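PDB 3O0F: putative metal-dependent phosphoesterase from Bifidobacterium adolescentis, which is a PHP-family enzyme that hydrolyses phosphoester bonds at a site of two iron ions and one zinc ion, which binds adenosine monophosphate. Local coordinates for residues Glu187-Val192 with Ile223-Asp228. Residues are numbered along the deposited sequence; the frame is centred on the assembly and turned at random.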
# COMPACT_ATOMS: atom_id res chain seq x y z
N GLU A 187 -3.16 -12.76 11.22
CA GLU A 187 -4.24 -13.16 10.35
C GLU A 187 -3.93 -12.83 8.91
O GLU A 187 -4.15 -13.67 8.04
CB GLU A 187 -5.59 -12.51 10.69
CG GLU A 187 -6.65 -13.07 9.73
CD GLU A 187 -8.05 -12.55 9.87
OE1 GLU A 187 -8.27 -11.55 10.58
OE2 GLU A 187 -8.93 -13.19 9.23
N VAL A 188 -3.44 -11.63 8.65
CA VAL A 188 -3.06 -11.23 7.26
C VAL A 188 -2.00 -12.17 6.68
O VAL A 188 -2.14 -12.67 5.55
CB VAL A 188 -2.62 -9.77 7.22
CG1 VAL A 188 -1.90 -9.43 5.86
CG2 VAL A 188 -3.87 -8.84 7.45
N ILE A 189 -0.96 -12.46 7.45
CA ILE A 189 0.08 -13.36 6.94
C ILE A 189 -0.45 -14.77 6.63
O ILE A 189 -0.13 -15.34 5.57
CB ILE A 189 1.30 -13.43 7.85
CG1 ILE A 189 2.03 -12.08 7.86
CG2 ILE A 189 2.26 -14.52 7.34
CD1 ILE A 189 3.03 -11.96 9.00
N ALA A 190 -1.26 -15.34 7.52
CA ALA A 190 -1.86 -16.62 7.26
C ALA A 190 -2.72 -16.59 5.99
O ALA A 190 -2.71 -17.57 5.24
CB ALA A 190 -2.69 -17.10 8.46
N ALA A 191 -3.47 -15.51 5.78
CA ALA A 191 -4.37 -15.41 4.65
C ALA A 191 -3.56 -15.29 3.35
O ALA A 191 -3.91 -15.91 2.36
CB ALA A 191 -5.36 -14.23 4.79
N VAL A 192 -2.47 -14.51 3.38
CA VAL A 192 -1.70 -14.30 2.16
C VAL A 192 -1.01 -15.60 1.77
O VAL A 192 -1.09 -16.03 0.60
CB VAL A 192 -0.69 -13.14 2.28
CG1 VAL A 192 0.25 -13.13 1.01
CG2 VAL A 192 -1.43 -11.80 2.40
N ILE A 223 7.86 -13.38 11.16
CA ILE A 223 8.73 -14.29 10.43
C ILE A 223 8.28 -15.75 10.69
O ILE A 223 8.14 -16.53 9.74
CB ILE A 223 10.24 -14.08 10.78
CG1 ILE A 223 10.74 -12.72 10.22
CG2 ILE A 223 11.12 -15.24 10.28
CD1 ILE A 223 12.13 -12.23 10.82
N ALA A 224 8.03 -16.11 11.96
CA ALA A 224 7.51 -17.45 12.30
C ALA A 224 6.14 -17.74 11.66
O ALA A 224 5.84 -18.88 11.38
CB ALA A 224 7.43 -17.63 13.83
N ASP A 225 5.30 -16.72 11.45
CA ASP A 225 3.98 -16.87 10.80
C ASP A 225 4.09 -17.18 9.29
O ASP A 225 3.11 -17.62 8.71
CB ASP A 225 3.15 -15.58 10.90
CG ASP A 225 2.73 -15.21 12.33
OD1 ASP A 225 2.68 -16.09 13.23
OD2 ASP A 225 2.44 -13.98 12.51
N GLY A 226 5.26 -16.91 8.69
CA GLY A 226 5.50 -17.01 7.23
C GLY A 226 5.87 -15.71 6.47
O GLY A 226 5.84 -15.70 5.26
N LEU A 227 6.25 -14.63 7.16
CA LEU A 227 6.65 -13.37 6.48
C LEU A 227 7.78 -13.63 5.50
O LEU A 227 8.80 -14.21 5.85
CB LEU A 227 7.04 -12.28 7.48
CG LEU A 227 7.41 -10.91 6.88
CD1 LEU A 227 6.14 -10.17 6.37
CD2 LEU A 227 8.14 -10.05 7.95
N ASP A 228 7.62 -13.18 4.26
CA ASP A 228 8.65 -13.44 3.26
C ASP A 228 9.73 -12.36 3.23
O ASP A 228 10.86 -12.64 2.83
CB ASP A 228 8.02 -13.54 1.88
CG ASP A 228 7.12 -14.74 1.74
OD1 ASP A 228 7.66 -15.81 1.45
OD2 ASP A 228 5.87 -14.58 1.89
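Ile189 meets Asp225, Gly226 and Leu227 where the helix 216-225 ends. It is the one residue of 187-192 with a substantial share in the contact, and its two branches divide the work. CG2 is anti to the backbone N (chi1 of -67° for CG1) and lies against the backbone of the turn. Ile189 CG2 comes within 3.5 Å of Asp225 O and 3.9 Å of Gly226 C. The other branch ends in CD1. Ile189 CD1 packs on Leu227 CB at 4.3 Å and touches the flank of Asp225. The side chains of Ile189 and Asp225 cross at about a right angle, with Ile189 CG2 3.8 Å from Asp225 CB. Asp225 OD2 is hydrogen-bonded with His186 ND1, just before the segment 187-192, while CD1 of Ile189 brushes the same oxygen. The contact is thus a van der Waals one, of an isoleucine with a methylene, a leucine CB and the backbone of the turn. The bond to His186 is a separate polar link beside it.

Gly226 closes the helix in a Schellman motif. Its positive phi of 117° turns the chain out of the helix and leads it to Leu227, whose CB lies near CD1 of Ile189.

Leu227 lies about 11 Å from the iron ligand His86, side chain to side chain, so this is packing of the fold outside the metal site. Ile189 also packs on Val199 of strand 198-201, and Leu227 on Met87 of strand 83-90. Helix 216-225 links the parallel neighbouring strands 198-201 and 229-233 as a beta-alpha-beta crossover, and helix 185-194 packs beside its C-terminal end.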